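Local structure of protein SSD1 (Saccharomyces cerevisiae S288C, 7AM1) at residues V420-K425 with E711-L716; L372-E377 with P663-A668; T721-G726 with L893-G898; L522-S527 with L537-R542. The protein binds untranslated regions of messenger RNAs and represses their translation, as a non-enzymatic member of the RNase II family. All coordinates share one frame; numbering follows the deposited sequence.

Three of the contacts lie on or against the RNB domain, the part that corresponds to the nuclease domain of RNase II relatives but is non-enzymatic here. Contact 1 touches two of the others: its F421 meets W374 of contact 2 (CE1 to CE3 3.5 Å), and its I714 meets the loop of contact 4 (CG2 to L537 O 3.4 Å). The centres of contacts 1 and 2 are about 17 Å apart, those of contacts 1 and 4 about 14 Å. Helix 689-725 carries contact 1 and ends in contact 3, whose T721 also touches L537 of contact 4. Contacts 2 and 3 are the most distant pair, with centres about 33 Å apart. A pentaethylene glycol is bound at K425, beside contact 1.

Contact 1: residues V420-K425 with E711-L716; sequences VFMPQK and EQAIHL. With 1PE (pentaethylene glycol), chain E.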
loop_
_atom_site.group_PDB
_atom_site.type_symbol
_atom_site.label_atom_id
_atom_site.label_comp_id
_atom_site.label_asym_id
_atom_site.label_seq_id
_atom_site.Cartn_x
_atom_site.Cartn_y
_atom_site.Cartn_z
ATOM N N VAL A 420 -2.409 -12.998 2.671
ATOM C CA VAL A 420 -2.875 -11.684 3.091
ATOM C C VAL A 420 -2.577 -11.525 4.572
ATOM O O VAL A 420 -2.909 -12.408 5.374
ATOM C CB VAL A 420 -4.377 -11.494 2.819
ATOM C CG1 VAL A 420 -4.791 -10.072 3.160
ATOM C CG2 VAL A 420 -4.706 -11.825 1.371
ATOM N N PHE A 421 -1.953 -10.408 4.935
ATOM C CA PHE A 421 -1.613 -10.118 6.322
ATOM C C PHE A 421 -2.321 -8.841 6.751
ATOM O O PHE A 421 -2.075 -7.765 6.196
ATOM C CB PHE A 421 -0.100 -10.004 6.494
ATOM C CG PHE A 421 0.635 -11.238 6.069
ATOM C CD1 PHE A 421 0.846 -12.275 6.960
ATOM C CD2 PHE A 421 1.084 -11.377 4.768
ATOM C CE1 PHE A 421 1.512 -13.415 6.569
ATOM C CE2 PHE A 421 1.757 -12.520 4.371
ATOM C CZ PHE A 421 1.963 -13.541 5.271
ATOM N N MET A 422 -3.214 -8.973 7.725
ATOM C CA MET A 422 -3.934 -7.870 8.328
ATOM C C MET A 422 -3.702 -7.892 9.832
ATOM O O MET A 422 -3.431 -8.954 10.399
ATOM C CB MET A 422 -5.431 -7.976 8.031
ATOM C CG MET A 422 -5.741 -7.898 6.548
ATOM S SD MET A 422 -7.411 -8.407 6.124
ATOM C CE MET A 422 -7.373 -10.146 6.545
ATOM N N PRO A 423 -3.785 -6.744 10.507
ATOM C CA PRO A 423 -3.613 -6.771 11.969
ATOM C C PRO A 423 -4.578 -7.731 12.643
ATOM O O PRO A 423 -4.211 -8.399 13.619
ATOM C CB PRO A 423 -3.875 -5.314 12.380
ATOM C CG PRO A 423 -3.633 -4.507 11.129
ATOM C CD PRO A 423 -4.051 -5.385 9.996
ATOM N N GLN A 424 -5.805 -7.824 12.126
ATOM C CA GLN A 424 -6.861 -8.621 12.729
ATOM C C GLN A 424 -6.796 -10.093 12.347
ATOM O O GLN A 424 -7.307 -10.936 13.094
ATOM C CB GLN A 424 -8.241 -8.103 12.303
ATOM C CG GLN A 424 -8.508 -6.648 12.579
ATOM C CD GLN A 424 -7.994 -5.755 11.478
ATOM O OE1 GLN A 424 -7.060 -6.115 10.764
ATOM N NE2 GLN A 424 -8.609 -4.587 11.324
ATOM N N LYS A 425 -6.194 -10.421 11.208
ATOM C CA LYS A 425 -6.302 -11.765 10.666
ATOM C C LYS A 425 -5.230 -11.961 9.609
ATOM O O LYS A 425 -4.717 -10.997 9.035
ATOM C CB LYS A 425 -7.691 -11.963 10.037
ATOM C CG LYS A 425 -8.238 -13.375 10.043
ATOM C CD LYS A 425 -9.213 -13.571 8.883
ATOM C CE LYS A 425 -9.868 -14.945 8.920
ATOM N NZ LYS A 425 -10.954 -15.091 7.907
ATOM N N GLU A 711 -3.691 -2.589 3.980
ATOM C CA GLU A 711 -3.839 -1.195 4.390
ATOM C C GLU A 711 -5.276 -0.862 4.770
ATOM O O GLU A 711 -5.504 -0.032 5.656
ATOM C CB GLU A 711 -3.342 -0.271 3.278
ATOM C CG GLU A 711 -1.839 -0.421 3.042
ATOM C CD GLU A 711 -1.110 0.901 2.869
ATOM O OE1 GLU A 711 -1.754 1.896 2.468
ATOM O OE2 GLU A 711 0.111 0.939 3.141
ATOM N N GLN A 712 -6.255 -1.470 4.100
ATOM C CA GLN A 712 -7.650 -1.241 4.461
ATOM C C GLN A 712 -7.935 -1.749 5.866
ATOM O O GLN A 712 -8.689 -1.124 6.620
ATOM C CB GLN A 712 -8.562 -1.915 3.439
ATOM C CG GLN A 712 -8.675 -1.131 2.138
ATOM C CD GLN A 712 -9.316 -1.928 1.017
ATOM O OE1 GLN A 712 -9.835 -3.024 1.229
ATOM N NE2 GLN A 712 -9.267 -1.382 -0.191
ATOM N N ALA A 713 -7.351 -2.892 6.229
ATOM C CA ALA A 713 -7.562 -3.441 7.563
ATOM C C ALA A 713 -6.825 -2.622 8.619
ATOM O O ALA A 713 -7.346 -2.408 9.721
ATOM C CB ALA A 713 -7.124 -4.906 7.590
ATOM N N ILE A 714 -5.618 -2.147 8.304
ATOM C CA ILE A 714 -4.941 -1.213 9.199
ATOM C C ILE A 714 -5.805 0.020 9.418
ATOM O O ILE A 714 -6.016 0.466 10.553
ATOM C CB ILE A 714 -3.565 -0.821 8.635
ATOM C CG1 ILE A 714 -2.604 -2.010 8.650
ATOM C CG2 ILE A 714 -3.005 0.352 9.415
ATOM C CD1 ILE A 714 -1.333 -1.759 7.851
ATOM N N HIS A 715 -6.287 0.610 8.322
ATOM C CA HIS A 715 -7.076 1.831 8.404
ATOM C C HIS A 715 -8.299 1.625 9.278
ATOM O O HIS A 715 -8.651 2.489 10.089
ATOM C CB HIS A 715 -7.485 2.260 6.994
ATOM C CG HIS A 715 -8.398 3.445 6.954
ATOM N ND1 HIS A 715 -9.768 3.328 7.035
ATOM C CD2 HIS A 715 -8.140 4.768 6.827
ATOM C CE1 HIS A 715 -10.315 4.529 6.969
ATOM N NE2 HIS A 715 -9.348 5.420 6.842
ATOM N N LEU A 716 -8.943 0.469 9.140
ATOM C CA LEU A 716 -10.134 0.164 9.922
ATOM C C LEU A 716 -9.811 0.143 11.411
ATOM O O LEU A 716 -10.484 0.800 12.212
ATOM C CB LEU A 716 -10.705 -1.173 9.454
ATOM C CG LEU A 716 -11.962 -1.732 10.107
ATOM C CD1 LEU A 716 -13.150 -0.809 9.831
ATOM C CD2 LEU A 716 -12.229 -3.142 9.591
HETATM C C15 1PE E . -13.654 -12.742 9.118
HETATM O OH6 1PE E . -12.783 -13.645 9.738
HETATM C C16 1PE E . -11.833 -12.520 11.631
HETATM C C26 1PE E . -12.797 -13.598 11.137
HETATM O OH7 1PE E . -10.941 -13.079 12.557
#
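The side-chain amide of Q424 donates from NE2 to the backbone O of A713 over 3.0 Å, with an N-H...O angle of 159°. Q424 stands in the turn of a small beta hairpin of the RNB domain, strands 420-421 and 426-427, which rests on the long helix 689-725. The acceptor lies in the amide plane of Q424, whereas NE2 sits well above the carbonyl plane of A713. The other end of the amide, OE1, lies against the methyl of A713 (OE1 to CB 3.4 Å) and is a buried oxygen with no polar partner in the model. M422 presses on the same methyl, its CG only 3.5 Å from A713 CB, a tight fit; P423 CD meets this methyl too. P423 crosses I714 at about a right angle and sets ring atom CG 3.7 Å from I714 CG1. L319 and I315 of helix 311-321 pack on M422 and Q424. Within the turn, M422 N bonds to K425 O. The side chain of K425, extended beyond CG, reaches pentaethylene glycol, probably from the crystallisation liquor, and NZ donates to its OH6 over 3.0 Å.

Contact 2: residues L372-E377 with P663-A668; sequences LGWVSE and PMRRYA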
loop_
_atom_site.group_PDB
_atom_site.type_symbol
_atom_site.label_atom_id
_atom_site.label_comp_id
_atom_site.label_asym_id
_atom_site.label_seq_id
_atom_site.Cartn_x
_atom_site.Cartn_y
_atom_site.Cartn_z
ATOM N N LEU A 372 6.290 -12.622 13.598
ATOM C CA LEU A 372 5.157 -12.765 14.505
ATOM C C LEU A 372 3.897 -13.197 13.774
ATOM O O LEU A 372 3.455 -12.538 12.830
ATOM C CB LEU A 372 4.904 -11.442 15.232
ATOM C CG LEU A 372 4.048 -11.541 16.491
ATOM C CD1 LEU A 372 4.492 -10.589 17.573
ATOM C CD2 LEU A 372 2.591 -11.250 16.082
ATOM N N GLY A 373 3.314 -14.304 14.233
ATOM C CA GLY A 373 2.085 -14.818 13.673
ATOM C C GLY A 373 2.251 -15.612 12.401
ATOM O O GLY A 373 1.248 -16.080 11.846
ATOM N N TRP A 374 3.479 -15.790 11.930
ATOM C CA TRP A 374 3.754 -16.424 10.652
ATOM C C TRP A 374 4.779 -17.530 10.865
ATOM O O TRP A 374 5.319 -17.706 11.960
ATOM C CB TRP A 374 4.244 -15.379 9.638
ATOM C CG TRP A 374 4.361 -15.870 8.234
ATOM C CD1 TRP A 374 5.476 -15.850 7.450
ATOM C CD2 TRP A 374 3.322 -16.454 7.442
ATOM N NE1 TRP A 374 5.196 -16.381 6.215
ATOM C CE2 TRP A 374 3.879 -16.762 6.185
ATOM C CE3 TRP A 374 1.973 -16.746 7.674
ATOM C CZ2 TRP A 374 3.137 -17.349 5.163
ATOM C CZ3 TRP A 374 1.236 -17.327 6.659
ATOM C CH2 TRP A 374 1.819 -17.621 5.418
ATOM N N VAL A 375 5.034 -18.293 9.806
ATOM C CA VAL A 375 5.993 -19.391 9.847
ATOM C C VAL A 375 7.413 -18.845 9.770
ATOM O O VAL A 375 7.625 -17.627 9.771
ATOM C CB VAL A 375 5.727 -20.387 8.702
ATOM C CG1 VAL A 375 4.318 -20.947 8.806
ATOM C CG2 VAL A 375 5.936 -19.715 7.350
ATOM N N SER A 376 8.395 -19.745 9.744
ATOM C CA SER A 376 9.778 -19.410 9.427
ATOM C C SER A 376 10.108 -19.988 8.057
ATOM O O SER A 376 10.060 -21.208 7.865
ATOM C CB SER A 376 10.739 -19.955 10.481
ATOM O OG SER A 376 12.086 -19.788 10.071
ATOM N N GLU A 377 10.422 -19.120 7.103
ATOM C CA GLU A 377 10.764 -19.576 5.766
ATOM C C GLU A 377 12.154 -19.145 5.324
ATOM O O GLU A 377 12.555 -19.465 4.199
ATOM C CB GLU A 377 9.715 -19.094 4.750
ATOM C CG GLU A 377 9.536 -17.591 4.613
ATOM C CD GLU A 377 8.366 -17.253 3.696
ATOM O OE1 GLU A 377 8.255 -17.899 2.636
ATOM O OE2 GLU A 377 7.553 -16.359 4.025
ATOM N N PRO A 663 8.480 -17.958 -0.522
ATOM C CA PRO A 663 7.570 -18.904 -1.191
ATOM C C PRO A 663 6.392 -19.351 -0.339
ATOM O O PRO A 663 5.423 -19.885 -0.894
ATOM C CB PRO A 663 8.489 -20.087 -1.526
ATOM C CG PRO A 663 9.513 -20.053 -0.423
ATOM C CD PRO A 663 9.782 -18.578 -0.213
ATOM N N MET A 664 6.433 -19.167 0.981
ATOM C CA MET A 664 5.299 -19.551 1.812
ATOM C C MET A 664 4.144 -18.561 1.733
ATOM O O MET A 664 3.046 -18.887 2.196
ATOM C CB MET A 664 5.730 -19.708 3.272
ATOM C CG MET A 664 6.791 -20.775 3.501
ATOM S SD MET A 664 6.228 -22.433 3.067
ATOM C CE MET A 664 5.288 -22.877 4.521
ATOM N N ARG A 665 4.355 -17.367 1.166
ATOM C CA ARG A 665 3.296 -16.370 1.073
ATOM C C ARG A 665 3.138 -15.740 -0.304
ATOM O O ARG A 665 2.164 -15.005 -0.508
ATOM C CB ARG A 665 3.519 -15.245 2.101
ATOM C CG ARG A 665 4.921 -14.632 2.113
ATOM C CD ARG A 665 5.002 -13.508 3.137
ATOM N NE ARG A 665 6.262 -12.777 3.096
ATOM C CZ ARG A 665 6.511 -11.746 2.291
ATOM N NH1 ARG A 665 5.593 -11.325 1.426
ATOM N NH2 ARG A 665 7.693 -11.143 2.342
ATOM N N ARG A 666 4.038 -16.009 -1.250
ATOM C CA ARG A 666 3.956 -15.476 -2.604
ATOM C C ARG A 666 4.056 -16.616 -3.608
ATOM O O ARG A 666 5.019 -17.391 -3.579
ATOM C CB ARG A 666 5.073 -14.462 -2.868
ATOM C CG ARG A 666 5.146 -13.327 -1.871
ATOM C CD ARG A 666 6.115 -12.248 -2.359
ATOM N NE ARG A 666 7.475 -12.771 -2.529
ATOM C CZ ARG A 666 8.579 -12.214 -2.028
ATOM N NH1 ARG A 666 8.510 -11.095 -1.317
ATOM N NH2 ARG A 666 9.761 -12.779 -2.244
ATOM N N TYR A 667 3.072 -16.715 -4.504
ATOM C CA TYR A 667 3.130 -17.770 -5.507
ATOM C C TYR A 667 4.145 -17.471 -6.604
ATOM O O TYR A 667 4.680 -18.403 -7.209
ATOM C CB TYR A 667 1.764 -18.004 -6.154
ATOM C CG TYR A 667 1.783 -19.213 -7.056
ATOM C CD1 TYR A 667 1.600 -20.487 -6.538
ATOM C CD2 TYR A 667 2.035 -19.087 -8.416
ATOM C CE1 TYR A 667 1.642 -21.601 -7.352
ATOM C CE2 TYR A 667 2.079 -20.195 -9.238
ATOM C CZ TYR A 667 1.883 -21.448 -8.702
ATOM O OH TYR A 667 1.925 -22.550 -9.521
ATOM N N ALA A 668 4.416 -16.194 -6.891
ATOM C CA ALA A 668 5.425 -15.876 -7.895
ATOM C C ALA A 668 6.745 -16.567 -7.571
ATOM O O ALA A 668 7.442 -17.055 -8.469
ATOM C CB ALA A 668 5.624 -14.363 -7.985
#
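The two irregular backbones come nearest at E377 and M664, whose CA atoms are 6.7 Å apart. Across this gap the carboxylate of E377 accepts the backbone N-H of M664 at OE1, 2.8 Å from N, on the syn side and 23° out of the carboxylate plane. With chi1 at 61°, CG of E377 occupies the crowded position between backbone N and carbonyl carbon, and the chain beyond it is extended, sliding past M664 in the opposite direction. OE2 receives a second bond, from W374 NE1 over 3.2 Å; the oxygen lies in the indole plane, but the donor stands above the carboxylate plane. Both loops belong to the RNB domain: 372-377 connects strand 367-370 to strand 378-384, while the loop 663-668 leads into helix 668-681. An alanine in place of E377 would probably leave M664 N and W374 NE1 without these acceptors and open a gap beside M664 CB. R665 makes only a long salt bridge to E377, NE to OE2 3.9 Å, with the two flat groups 84° apart; its stronger partner is D530. W374 meets M664 O at the ring edge (CZ2 to O 3.3 Å), and its CZ2 lies 3.7 Å from R665 CB. V375 CG2 sits over one face of the indole, 3.6 Å above the plane and toward the rim, and it also touches M664 CG.

Contact 3: residues T721-G726 with L893-G898; sequences TINDMG and LRAEVG
In N723, chi1 of -76° puts CG anti to the carbonyl carbon, and chi2 of -15° turns OD1 so that OD1 and ND2 both point at the backbone of A895. ND2 of N723 donates to A895 O over 3.1 Å, with the acceptor in the amide plane, while OD1 accepts a weak bond from A895 N at 3.4 Å. One side chain thus spans the N-H and C=O of a single strand residue, and N808 ND2 also donates to A895 O. An alanine at N723 would remove the amide and would probably leave the A895 N-H without this acceptor and A895 O one donor short. The A895 methyl lies against the same amide, and V897 CG2 comes within 3.5 Å of N723 ND2. Nearer the start of 893-898, I722 and L893 cross at about a right angle, with I722 CD1 3.9 Å from L893 CD2. The CB of R894 points away from the helix, and its NH1 forms a salt bridge with E896 OE1 at 2.6 Å. The axes of helix 721-725 and strand 893-896 approach to 7.6 Å at 119°. Helix 689-725 therefore ends against strand 888-896, in an antiparallel sheet of five strands ordered 3-2-1-4-5, consistent with the S1-type OB domain that follows the RNB domain in the RNase II family.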
loop_
_atom_site.group_PDB
_atom_site.type_symbol
_atom_site.label_atom_id
_atom_site.label_comp_id
_atom_site.label_asym_id
_atom_site.label_seq_id
_atom_site.Cartn_x
_atom_site.Cartn_y
_atom_site.Cartn_z
ATOM N N THR A 721 -9.223 2.814 16.880
ATOM C CA THR A 721 -8.311 3.215 17.946
ATOM C C THR A 721 -8.365 4.722 18.168
ATOM O O THR A 721 -8.401 5.191 19.313
ATOM C CB THR A 721 -6.885 2.771 17.599
ATOM O OG1 THR A 721 -6.822 1.340 17.494
ATOM C CG2 THR A 721 -5.915 3.223 18.658
ATOM N N ILE A 722 -8.397 5.494 17.082
ATOM C CA ILE A 722 -8.496 6.943 17.204
ATOM C C ILE A 722 -9.763 7.327 17.958
ATOM O O ILE A 722 -9.760 8.257 18.775
ATOM C CB ILE A 722 -8.442 7.592 15.809
ATOM C CG1 ILE A 722 -7.013 7.557 15.266
ATOM C CG2 ILE A 722 -8.971 9.016 15.870
ATOM C CD1 ILE A 722 -6.902 7.849 13.779
ATOM N N ASN A 723 -10.870 6.636 17.689
ATOM C CA ASN A 723 -12.124 6.991 18.343
ATOM C C ASN A 723 -12.178 6.499 19.783
ATOM O O ASN A 723 -12.850 7.108 20.624
ATOM C CB ASN A 723 -13.309 6.432 17.560
ATOM C CG ASN A 723 -13.599 7.227 16.303
ATOM O OD1 ASN A 723 -13.117 8.348 16.136
ATOM N ND2 ASN A 723 -14.408 6.658 15.420
ATOM N N ASP A 724 -11.502 5.390 20.079
ATOM C CA ASP A 724 -11.432 4.910 21.454
ATOM C C ASP A 724 -10.544 5.814 22.296
ATOM O O ASP A 724 -10.844 6.070 23.467
ATOM C CB ASP A 724 -10.923 3.468 21.461
ATOM C CG ASP A 724 -10.780 2.893 22.860
ATOM O OD1 ASP A 724 -9.934 3.394 23.632
ATOM O OD2 ASP A 724 -11.499 1.921 23.177
ATOM N N MET A 725 -9.457 6.325 21.709
ATOM C CA MET A 725 -8.609 7.275 22.416
ATOM C C MET A 725 -9.356 8.562 22.737
ATOM O O MET A 725 -9.060 9.212 23.746
ATOM C CB MET A 725 -7.366 7.582 21.579
ATOM C CG MET A 725 -6.387 6.417 21.479
ATOM S SD MET A 725 -5.102 6.677 20.237
ATOM C CE MET A 725 -4.152 8.027 20.933
ATOM N N GLY A 726 -10.317 8.947 21.898
ATOM C CA GLY A 726 -11.147 10.101 22.189
ATOM C C GLY A 726 -12.576 9.729 22.529
ATOM O O GLY A 726 -13.515 10.439 22.156
ATOM N N LEU A 893 -8.421 15.560 15.248
ATOM C CA LEU A 893 -8.421 14.337 14.456
ATOM C C LEU A 893 -9.579 13.449 14.879
ATOM O O LEU A 893 -9.781 13.206 16.075
ATOM C CB LEU A 893 -7.088 13.590 14.604
ATOM C CG LEU A 893 -6.993 12.197 13.976
ATOM C CD1 LEU A 893 -7.089 12.265 12.459
ATOM C CD2 LEU A 893 -5.694 11.506 14.394
ATOM N N ARG A 894 -10.350 13.000 13.891
ATOM C CA ARG A 894 -11.527 12.180 14.105
ATOM C C ARG A 894 -11.666 11.147 12.996
ATOM O O ARG A 894 -11.199 11.346 11.874
ATOM C CB ARG A 894 -12.792 13.031 14.133
ATOM C CG ARG A 894 -13.519 13.001 15.423
ATOM C CD ARG A 894 -14.671 13.974 15.347
ATOM N NE ARG A 894 -15.748 13.469 14.506
ATOM C CZ ARG A 894 -16.820 12.829 14.965
ATOM N NH1 ARG A 894 -17.747 12.412 14.115
ATOM N NH2 ARG A 894 -16.971 12.611 16.265
ATOM N N ALA A 895 -12.360 10.058 13.321
ATOM C CA ALA A 895 -12.857 9.087 12.348
ATOM C C ALA A 895 -14.384 9.169 12.332
ATOM O O ALA A 895 -15.037 8.818 13.322
ATOM C CB ALA A 895 -12.385 7.673 12.685
ATOM N N GLU A 896 -14.952 9.644 11.216
ATOM C CA GLU A 896 -16.402 9.720 11.063
ATOM C C GLU A 896 -16.943 8.315 10.821
ATOM O O GLU A 896 -16.534 7.649 9.865
ATOM C CB GLU A 896 -16.803 10.608 9.884
ATOM C CG GLU A 896 -16.057 11.915 9.724
ATOM C CD GLU A 896 -16.440 12.956 10.744
ATOM O OE1 GLU A 896 -17.361 12.704 11.549
ATOM O OE2 GLU A 896 -15.811 14.035 10.734
ATOM N N VAL A 897 -17.848 7.857 11.677
ATOM C CA VAL A 897 -18.422 6.522 11.558
ATOM C C VAL A 897 -19.774 6.632 10.871
ATOM O O VAL A 897 -20.553 7.554 11.149
ATOM C CB VAL A 897 -18.560 5.865 12.944
ATOM C CG1 VAL A 897 -19.272 4.526 12.835
ATOM C CG2 VAL A 897 -17.189 5.707 13.585
ATOM N N GLY A 898 -20.066 5.678 9.984
ATOM C CA GLY A 898 -21.323 5.682 9.257
ATOM C C GLY A 898 -21.319 4.907 7.952
ATOM O O GLY A 898 -22.318 4.267 7.611
#

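Contact 4: residues L522-S527 with L537-R542; sequences LSLLES and LNILDR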
loop_
_atom_site.group_PDB
_atom_site.type_symbol
_atom_site.label_atom_id
_atom_site.label_comp_id
_atom_site.label_asym_id
_atom_site.label_seq_id
_atom_site.Cartn_x
_atom_site.Cartn_y
_atom_site.Cartn_z
ATOM N N LEU A 522 13.255 3.622 4.572
ATOM C CA LEU A 522 12.158 4.153 3.765
ATOM C C LEU A 522 11.040 3.115 3.758
ATOM O O LEU A 522 10.963 2.259 2.874
ATOM C CB LEU A 522 12.640 4.496 2.366
ATOM C CG LEU A 522 13.750 5.551 2.322
ATOM C CD1 LEU A 522 14.253 5.731 0.893
ATOM C CD2 LEU A 522 13.272 6.889 2.910
ATOM N N SER A 523 10.160 3.210 4.757
ATOM C CA SER A 523 9.117 2.207 4.927
ATOM C C SER A 523 8.112 2.238 3.786
ATOM O O SER A 523 7.610 1.189 3.369
ATOM C CB SER A 523 8.399 2.423 6.255
ATOM O OG SER A 523 7.384 1.455 6.421
ATOM N N LEU A 524 7.802 3.426 3.268
ATOM C CA LEU A 524 6.805 3.515 2.207
ATOM C C LEU A 524 7.356 2.958 0.898
ATOM O O LEU A 524 6.645 2.257 0.167
ATOM C CB LEU A 524 6.334 4.965 2.050
ATOM C CG LEU A 524 5.679 5.587 3.294
ATOM C CD1 LEU A 524 5.233 7.023 3.042
ATOM C CD2 LEU A 524 4.507 4.765 3.814
ATOM N N LEU A 525 8.625 3.228 0.588
ATOM C CA LEU A 525 9.188 2.663 -0.635
ATOM C C LEU A 525 9.218 1.137 -0.567
ATOM O O LEU A 525 8.954 0.464 -1.568
ATOM C CB LEU A 525 10.583 3.220 -0.901
ATOM C CG LEU A 525 10.701 4.733 -1.111
ATOM C CD1 LEU A 525 11.997 5.059 -1.854
ATOM C CD2 LEU A 525 9.500 5.324 -1.831
ATOM N N GLU A 526 9.509 0.567 0.607
ATOM C CA GLU A 526 9.433 -0.887 0.746
ATOM C C GLU A 526 8.057 -1.402 0.332
ATOM O O GLU A 526 7.951 -2.424 -0.359
ATOM C CB GLU A 526 9.765 -1.300 2.183
ATOM C CG GLU A 526 9.257 -2.683 2.618
ATOM C CD GLU A 526 9.900 -3.851 1.880
ATOM O OE1 GLU A 526 10.894 -3.647 1.148
ATOM O OE2 GLU A 526 9.411 -4.989 2.056
ATOM N N SER A 527 6.990 -0.693 0.722
ATOM C CA SER A 527 5.636 -1.161 0.445
ATOM C C SER A 527 5.288 -1.080 -1.035
ATOM O O SER A 527 4.284 -1.670 -1.448
ATOM C CB SER A 527 4.607 -0.381 1.282
ATOM O OG SER A 527 4.332 0.899 0.745
ATOM N N LEU A 537 0.153 -0.980 13.246
ATOM C CA LEU A 537 -0.871 0.047 13.108
ATOM C C LEU A 537 -0.341 1.261 12.357
ATOM O O LEU A 537 -1.126 2.003 11.760
ATOM C CB LEU A 537 -1.385 0.443 14.488
ATOM C CG LEU A 537 -2.854 0.829 14.639
ATOM C CD1 LEU A 537 -3.788 -0.270 14.132
ATOM C CD2 LEU A 537 -3.127 1.159 16.116
ATOM N N ASN A 538 0.969 1.473 12.363
ATOM C CA ASN A 538 1.592 2.589 11.662
ATOM C C ASN A 538 2.404 2.040 10.496
ATOM O O ASN A 538 3.386 1.319 10.705
ATOM C CB ASN A 538 2.474 3.398 12.611
ATOM C CG ASN A 538 2.942 4.704 12.004
ATOM O OD1 ASN A 538 2.908 4.884 10.787
ATOM N ND2 ASN A 538 3.375 5.628 12.854
ATOM N N ILE A 539 1.994 2.381 9.272
ATOM C CA ILE A 539 2.696 1.896 8.090
ATOM C C ILE A 539 4.128 2.407 8.033
ATOM O O ILE A 539 4.948 1.871 7.279
ATOM C CB ILE A 539 1.936 2.290 6.807
ATOM C CG1 ILE A 539 1.696 3.801 6.754
ATOM C CG2 ILE A 539 0.613 1.549 6.729
ATOM C CD1 ILE A 539 1.228 4.289 5.390
ATOM N N LEU A 540 4.455 3.439 8.809
ATOM C CA LEU A 540 5.811 3.973 8.807
ATOM C C LEU A 540 6.772 3.154 9.661
ATOM O O LEU A 540 7.989 3.310 9.520
ATOM C CB LEU A 540 5.792 5.422 9.298
ATOM C CG LEU A 540 4.999 6.413 8.444
ATOM C CD1 LEU A 540 4.964 7.790 9.110
ATOM C CD2 LEU A 540 5.581 6.511 7.039
ATOM N N ASP A 541 6.264 2.291 10.540
ATOM C CA ASP A 541 7.128 1.559 11.455
ATOM C C ASP A 541 7.975 0.535 10.700
ATOM O O ASP A 541 7.468 -0.214 9.855
ATOM C CB ASP A 541 6.299 0.849 12.530
ATOM C CG ASP A 541 5.729 1.800 13.583
ATOM O OD1 ASP A 541 5.926 3.033 13.499
ATOM O OD2 ASP A 541 5.071 1.293 14.516
ATOM N N ARG A 542 9.273 0.522 10.998
ATOM C CA ARG A 542 10.196 -0.525 10.581
ATOM C C ARG A 542 11.251 -0.619 11.676
ATOM O O ARG A 542 11.696 0.413 12.188
ATOM C CB ARG A 542 10.877 -0.229 9.242
ATOM C CG ARG A 542 9.959 -0.006 8.067
ATOM C CD ARG A 542 9.320 -1.293 7.570
ATOM N NE ARG A 542 8.407 -1.009 6.468
ATOM C CZ ARG A 542 7.815 -1.931 5.718
ATOM N NH1 ARG A 542 8.022 -3.221 5.946
ATOM N NH2 ARG A 542 7.006 -1.558 4.738
HETATM O O HOH W 1 7.410 -5.067 3.975
#
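S523 and R542 bury the most surface here, joined by L524, where the first turn of helix 523-529 meets the loop 537-542 within the RNB domain. The loop holds a type I beta turn from N538 to D541, opened by an Asx turn at N538. The hydroxyl of S523 makes two bonds to the loop: OG donates to I539 O, in its carbonyl plane, over 2.6 Å, and accepts from R542 NE over 2.7 Å. A chi1 of 180° sets this OG anti to the backbone N, where it meets both partners. R542 also donates from NH2 to S523 O at 3.1 Å, so that NE and NH2 bind the hydroxyl and the carbonyl oxygen of the same serine. Both bonds tilt out of the guanidinium plane, by 16° at OG and 26° at O. E526 CG lies over one face of the guanidinium, 3.1 Å above the plane and toward the rim. Its carboxylate stands nearly perpendicular to that plane and directs OE1 to a salt bridge with R554. L524 supplies the apolar part, with CD2 3.7 Å from I539 CD1 and 3.8 Å from L540 CD2; I625 of helix 617-629 packs on L524 as well. E526 and R542 are joined through a water, which donates to E526 OE2 and accepts from R542 NH1, 2.8 Å from each.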